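Local coordinates for protein iron transport multicopper oxidase FET3 (Saccharomyces cerevisiae, PDB 1ZPU) that oxidises ferrous to ferric iron with molecular oxygen, using four bound copper ions, for high-affinity iron uptake, and also oxidises cuprous ions, at residues 117-122 / 134-139; 349-354 / 363-368. All coordinates share one frame; numbering follows the deposited sequence.

Contact 1 (117-122 / 134-139); sequences KGLFII and ELSLSL. With NAG (2-acetamido-2-deoxy-beta-D-glucopyranose), chain G; NAG (2-acetamido-2-deoxy-beta-D-glucopyranose), chain B.
Leu119 of strand 117-122 packs on Ser136 and Ser138 of strand 134-139. Its CB points toward the second strand. CG sits anti to the carbonyl carbon (chi1 -61°), which carries the branch point to 3.8 Å from Ser138 OG. From there the two methyls part. Leu119 CD2 stays beside the same hydroxyl. Leu119 CD1 reaches along to Ser136 and lies 3.4 Å from its CB. The first sugar, NAG of chain G, borders this methyl as well, with its O6 4.0 Å from Leu119 CD1. Ser136 OG turns to the second sugar and donates a hydrogen bond of 2.6 Å to the acetamide O7 of NAG chain B. The methyl C8 of that acetamide lies 3.8 Å from Ile121 CD1. The strands run roughly antiparallel, at 148°, but their axes stay 9.0 Å apart and no hydrogen bond joins them. They belong to different sheets, one in the first plastocyanin-like domain and one in the second. This is side-chain packing across a domain boundary, with a glycan along one margin. Glu134 forms a salt bridge with Arg191, and Asn173, a glycosylated residue, accepts a hydrogen bond from Ser138 N. Between the strands there is thus only van der Waals contact, leucine methyls against a serine CB and a serine hydroxyl, while the polar bond of Ser136 OG goes to the sugar.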
loop_
_atom_site.group_PDB
_atom_site.type_symbol
_atom_site.label_atom_id
_atom_site.label_comp_id
_atom_site.label_asym_id
_atom_site.label_seq_id
_atom_site.Cartn_x
_atom_site.Cartn_y
_atom_site.Cartn_z
ATOM N N LYS A 117 -7.275 4.645 -8.744
ATOM C CA LYS A 117 -7.398 3.932 -7.479
ATOM C C LYS A 117 -8.876 3.870 -7.082
ATOM O O LYS A 117 -9.663 4.743 -7.441
ATOM C CB LYS A 117 -6.577 4.621 -6.389
ATOM C CG LYS A 117 -7.005 6.068 -6.127
ATOM C CD LYS A 117 -5.893 6.902 -5.490
ATOM C CE LYS A 117 -6.439 8.067 -4.648
ATOM N NZ LYS A 117 -5.372 9.090 -4.390
ATOM N N GLY A 118 -9.238 2.827 -6.341
ATOM C CA GLY A 118 -10.620 2.516 -6.029
ATOM C C GLY A 118 -10.680 1.435 -4.972
ATOM O O GLY A 118 -9.689 0.752 -4.723
ATOM N N LEU A 119 -11.844 1.277 -4.352
ATOM C CA LEU A 119 -12.028 0.295 -3.298
ATOM C C LEU A 119 -12.417 -1.087 -3.814
ATOM O O LEU A 119 -13.082 -1.227 -4.832
ATOM C CB LEU A 119 -13.068 0.792 -2.296
ATOM C CG LEU A 119 -12.791 2.096 -1.544
ATOM C CD1 LEU A 119 -13.803 2.272 -0.456
ATOM C CD2 LEU A 119 -11.413 2.125 -0.938
ATOM N N PHE A 120 -12.002 -2.107 -3.078
ATOM C CA PHE A 120 -12.301 -3.490 -3.407
ATOM C C PHE A 120 -12.818 -4.153 -2.137
ATOM O O PHE A 120 -12.036 -4.425 -1.219
ATOM C CB PHE A 120 -11.028 -4.184 -3.890
ATOM C CG PHE A 120 -11.269 -5.496 -4.580
ATOM C CD1 PHE A 120 -11.731 -6.605 -3.869
ATOM C CD2 PHE A 120 -10.999 -5.631 -5.948
ATOM C CE1 PHE A 120 -11.952 -7.818 -4.517
ATOM C CE2 PHE A 120 -11.216 -6.844 -6.609
ATOM C CZ PHE A 120 -11.687 -7.941 -5.898
ATOM N N ILE A 121 -14.125 -4.395 -2.083
ATOM C CA ILE A 121 -14.749 -4.959 -0.892
ATOM C C ILE A 121 -15.172 -6.389 -1.111
ATOM O O ILE A 121 -15.873 -6.698 -2.093
ATOM C CB ILE A 121 -15.969 -4.111 -0.414
ATOM C CG1 ILE A 121 -15.508 -3.032 0.545
ATOM C CG2 ILE A 121 -16.975 -4.950 0.326
ATOM C CD1 ILE A 121 -15.059 -1.790 -0.136
ATOM N N ILE A 122 -14.755 -7.262 -0.198
ATOM C CA ILE A 122 -15.214 -8.650 -0.205
ATOM C C ILE A 122 -16.064 -8.917 1.032
ATOM O O ILE A 122 -15.589 -8.752 2.160
ATOM C CB ILE A 122 -14.031 -9.644 -0.257
ATOM C CG1 ILE A 122 -13.094 -9.303 -1.415
ATOM C CG2 ILE A 122 -14.542 -11.072 -0.383
ATOM C CD1 ILE A 122 -11.724 -9.906 -1.278
ATOM N N GLU A 134 -23.930 0.525 5.983
ATOM C CA GLU A 134 -22.500 0.501 5.732
ATOM C C GLU A 134 -22.065 1.453 4.601
ATOM O O GLU A 134 -22.811 1.697 3.646
ATOM C CB GLU A 134 -22.067 -0.928 5.445
ATOM C CG GLU A 134 -22.859 -1.596 4.340
ATOM C CD GLU A 134 -22.011 -2.591 3.563
ATOM O OE1 GLU A 134 -20.936 -2.172 3.039
ATOM O OE2 GLU A 134 -22.416 -3.782 3.485
ATOM N N LEU A 135 -20.857 1.999 4.734
ATOM C CA LEU A 135 -20.247 2.880 3.726
ATOM C C LEU A 135 -18.732 2.899 3.894
ATOM O O LEU A 135 -18.188 2.306 4.827
ATOM C CB LEU A 135 -20.767 4.314 3.856
ATOM C CG LEU A 135 -20.278 5.154 5.040
ATOM C CD1 LEU A 135 -20.372 6.625 4.712
ATOM C CD2 LEU A 135 -21.059 4.817 6.275
ATOM N N SER A 136 -18.049 3.608 3.004
ATOM C CA SER A 136 -16.617 3.810 3.152
ATOM C C SER A 136 -16.269 5.279 3.018
ATOM O O SER A 136 -17.060 6.065 2.502
ATOM C CB SER A 136 -15.832 3.008 2.116
ATOM O OG SER A 136 -16.320 1.683 1.987
ATOM N N LEU A 137 -15.091 5.643 3.508
ATOM C CA LEU A 137 -14.530 6.939 3.238
ATOM C C LEU A 137 -13.119 6.704 2.745
ATOM O O LEU A 137 -12.347 5.993 3.401
ATOM C CB LEU A 137 -14.492 7.787 4.493
ATOM C CG LEU A 137 -15.774 8.091 5.250
ATOM C CD1 LEU A 137 -15.400 8.921 6.447
ATOM C CD2 LEU A 137 -16.773 8.835 4.395
ATOM N N SER A 138 -12.785 7.278 1.590
ATOM C CA SER A 138 -11.443 7.190 1.046
ATOM C C SER A 138 -10.693 8.473 1.344
ATOM O O SER A 138 -10.871 9.472 0.640
ATOM C CB SER A 138 -11.497 6.999 -0.470
ATOM O OG SER A 138 -12.166 5.803 -0.837
ATOM N N LEU A 139 -9.863 8.452 2.381
ATOM C CA LEU A 139 -9.008 9.582 2.703
ATOM C C LEU A 139 -7.784 9.584 1.783
ATOM O O LEU A 139 -7.244 8.518 1.426
ATOM C CB LEU A 139 -8.548 9.516 4.158
ATOM C CG LEU A 139 -9.510 9.039 5.252
ATOM C CD1 LEU A 139 -8.799 8.937 6.614
ATOM C CD2 LEU A 139 -10.679 9.964 5.349
HETATM C C1 NAG G . -17.694 7.598 -0.173
HETATM C C2 NAG G . -19.168 7.705 0.232
HETATM C C3 NAG G . -19.747 6.325 0.525
HETATM C C4 NAG G . -19.456 5.304 -0.580
HETATM C C5 NAG G . -17.984 5.354 -0.933
HETATM C C6 NAG G . -17.796 4.532 -2.191
HETATM C C7 NAG G . -20.186 9.581 1.431
HETATM C C8 NAG G . -20.474 10.235 2.764
HETATM N N2 NAG G . -19.318 8.570 1.385
HETATM O O3 NAG G . -21.135 6.455 0.659
HETATM O O4 NAG G . -19.669 3.972 -0.143
HETATM O O5 NAG G . -17.597 6.669 -1.229
HETATM O O6 NAG G . -16.435 4.437 -2.530
HETATM O O7 NAG G . -20.756 9.994 0.425
HETATM C C1 NAG B . -20.929 3.380 -0.489
HETATM C C2 NAG B . -20.782 1.880 -0.277
HETATM C C3 NAG B . -22.107 1.178 -0.555
HETATM C C4 NAG B . -23.291 1.800 0.176
HETATM C C5 NAG B . -23.254 3.321 0.058
HETATM C C6 NAG B . -24.236 3.971 1.021
HETATM C C7 NAG B . -18.593 0.902 -0.731
HETATM C C8 NAG B . -17.608 0.515 -1.797
HETATM N N2 NAG B . -19.781 1.317 -1.163
HETATM O O3 NAG B . -21.983 -0.185 -0.226
HETATM O O4 NAG B . -24.463 1.364 -0.469
HETATM O O5 NAG B . -21.972 3.833 0.348
HETATM O O6 NAG B . -24.117 5.370 0.911
HETATM O O7 NAG B . -18.300 0.834 0.466
#

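Contact 2 (349-354 / 363-368); sequences LMTVLS and EIYGSN
Val352, which packs against Tyr365, accepts a hydrogen bond at its backbone O from Gln485 NE2. Ser355 OG lies near this oxygen too, in weak contact with both Val352 O and Thr351 O. The Val352 side chain meets the hydroxyl end of the tyrosine, with Val352 CB 3.6 Å from Tyr365 OH. Val352 CG1 comes in at the ring edge, near the ring plane, 3.8 Å from Tyr365 CE2. The hydroxyl itself is hydrogen-bonded to Ala359 O, in the loop between the two segments. Thr351 OG1 comes at the ring obliquely and lies 3.5 Å from Tyr365 CE2. This all happens in the third plastocyanin-like domain, where helix 348-352 faces a short 3-10 segment that leads on to strand 371-374. Tyr365 also touches Thr371 and Ile373 of that strand and Pro481 of helix 481-486. One face of its ring carries Ile364 CG1, 3.6 Å above the plane and offset toward the rim. With CG1 between the backbone N and the carbonyl carbon (chi1 66°), Ile364 also brings CD1 to 4.0 Å from Thr351 OG1.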
loop_
_atom_site.group_PDB
_atom_site.type_symbol
_atom_site.label_atom_id
_atom_site.label_comp_id
_atom_site.label_asym_id
_atom_site.label_seq_id
_atom_site.Cartn_x
_atom_site.Cartn_y
_atom_site.Cartn_z
ATOM N N LEU A 349 9.005 -13.073 -12.017
ATOM C CA LEU A 349 8.190 -14.265 -12.276
ATOM C C LEU A 349 8.517 -14.941 -13.613
ATOM O O LEU A 349 8.605 -16.168 -13.693
ATOM C CB LEU A 349 6.697 -13.938 -12.178
ATOM C CG LEU A 349 5.654 -15.044 -12.364
ATOM C CD1 LEU A 349 5.779 -16.143 -11.329
ATOM C CD2 LEU A 349 4.281 -14.438 -12.301
ATOM N N MET A 350 8.720 -14.136 -14.648
ATOM C CA MET A 350 9.043 -14.650 -15.966
ATOM C C MET A 350 10.344 -15.460 -15.981
ATOM O O MET A 350 10.475 -16.420 -16.761
ATOM C CB MET A 350 9.075 -13.509 -16.981
ATOM C CG MET A 350 7.726 -13.197 -17.618
ATOM S SD MET A 350 6.435 -12.633 -16.476
ATOM C CE MET A 350 5.253 -11.934 -17.635
ATOM N N THR A 351 11.296 -15.095 -15.119
ATOM C CA THR A 351 12.548 -15.858 -15.065
ATOM C C THR A 351 12.381 -17.139 -14.257
ATOM O O THR A 351 12.897 -18.180 -14.664
ATOM C CB THR A 351 13.824 -15.042 -14.649
ATOM O OG1 THR A 351 14.120 -15.234 -13.262
ATOM C CG2 THR A 351 13.689 -13.562 -14.965
ATOM N N VAL A 352 11.640 -17.088 -13.148
ATOM C CA VAL A 352 11.335 -18.323 -12.402
ATOM C C VAL A 352 10.576 -19.358 -13.257
ATOM O O VAL A 352 10.834 -20.567 -13.167
ATOM C CB VAL A 352 10.657 -18.086 -10.998
ATOM C CG1 VAL A 352 10.316 -16.645 -10.764
ATOM C CG2 VAL A 352 9.446 -18.999 -10.786
ATOM N N LEU A 353 9.681 -18.873 -14.112
ATOM C CA LEU A 353 8.911 -19.756 -14.978
ATOM C C LEU A 353 9.677 -20.281 -16.191
ATOM O O LEU A 353 9.127 -21.054 -16.981
ATOM C CB LEU A 353 7.610 -19.086 -15.415
ATOM C CG LEU A 353 6.599 -18.924 -14.281
ATOM C CD1 LEU A 353 5.384 -18.139 -14.754
ATOM C CD2 LEU A 353 6.183 -20.265 -13.688
ATOM N N SER A 354 10.938 -19.885 -16.346
ATOM C CA SER A 354 11.736 -20.380 -17.476
ATOM C C SER A 354 13.189 -20.701 -17.128
ATOM O O SER A 354 14.013 -20.882 -18.020
ATOM C CB SER A 354 11.666 -19.411 -18.662
ATOM O OG SER A 354 12.078 -18.115 -18.275
ATOM N N GLU A 363 21.287 -15.997 -7.378
ATOM C CA GLU A 363 22.149 -15.237 -8.276
ATOM C C GLU A 363 21.450 -14.812 -9.567
ATOM O O GLU A 363 21.698 -13.713 -10.072
ATOM C CB GLU A 363 23.397 -16.057 -8.608
ATOM C CG GLU A 363 24.503 -15.251 -9.237
ATOM C CD GLU A 363 25.687 -16.099 -9.634
ATOM O OE1 GLU A 363 25.531 -17.011 -10.483
ATOM O OE2 GLU A 363 26.789 -15.843 -9.102
ATOM N N ILE A 364 20.572 -15.676 -10.082
ATOM C CA ILE A 364 19.960 -15.475 -11.401
ATOM C C ILE A 364 18.920 -14.371 -11.434
ATOM O O ILE A 364 18.525 -13.919 -12.513
ATOM C CB ILE A 364 19.309 -16.760 -11.974
ATOM C CG1 ILE A 364 18.113 -17.194 -11.126
ATOM C CG2 ILE A 364 20.343 -17.871 -12.109
ATOM C CD1 ILE A 364 16.969 -17.769 -11.925
ATOM N N TYR A 365 18.467 -13.943 -10.258
ATOM C CA TYR A 365 17.452 -12.906 -10.189
ATOM C C TYR A 365 18.054 -11.504 -10.137
ATOM O O TYR A 365 17.319 -10.514 -10.170
ATOM C CB TYR A 365 16.523 -13.134 -9.004
ATOM C CG TYR A 365 15.782 -14.443 -9.052
ATOM C CD1 TYR A 365 16.265 -15.552 -8.372
ATOM C CD2 TYR A 365 14.592 -14.572 -9.773
ATOM C CE1 TYR A 365 15.592 -16.754 -8.407
ATOM C CE2 TYR A 365 13.908 -15.772 -9.806
ATOM C CZ TYR A 365 14.416 -16.857 -9.120
ATOM O OH TYR A 365 13.763 -18.062 -9.135
ATOM N N GLY A 366 19.382 -11.425 -10.059
ATOM C CA GLY A 366 20.086 -10.149 -10.093
ATOM C C GLY A 366 20.653 -9.716 -8.758
ATOM O O GLY A 366 20.209 -10.174 -7.698
ATOM N N SER A 367 21.635 -8.822 -8.821
ATOM C CA SER A 367 22.315 -8.304 -7.638
ATOM C C SER A 367 21.708 -6.985 -7.154
ATOM O O SER A 367 21.819 -6.643 -5.971
ATOM C CB SER A 367 23.790 -8.092 -7.946
ATOM O OG SER A 367 23.933 -7.326 -9.126
ATOM N N ASN A 368 21.072 -6.249 -8.068
ATOM C CA ASN A 368 20.576 -4.911 -7.763
ATOM C C ASN A 368 19.053 -4.890 -7.666
ATOM O O ASN A 368 18.381 -3.870 -7.871
ATOM C CB ASN A 368 21.066 -3.910 -8.804
ATOM C CG ASN A 368 21.477 -2.601 -8.188
ATOM O OD1 ASN A 368 22.477 -2.022 -8.586
ATOM N ND2 ASN A 368 20.723 -2.133 -7.196
#

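Overall arrangement
Going from the N terminus, contact 1 comes first. It brings strand 117-123, in a sheet of the first plastocyanin-like domain, against strand 133-142 of the second, and so closes the short connection between the two domains. The chain then runs through the second domain and into the third. There contact 2 closes a loop, with eight residues between its segments, that leads from helix 348-352 toward strand 371-374. The contacts follow in series; they neither nest nor cross. The centres of contact 1 and contact 2 lie about 35 Å apart, on opposite sides of the chain's centre. The nearest atoms of contact 1 and contact 2 are about 18 Å apart. Contact 2 stays within the third domain.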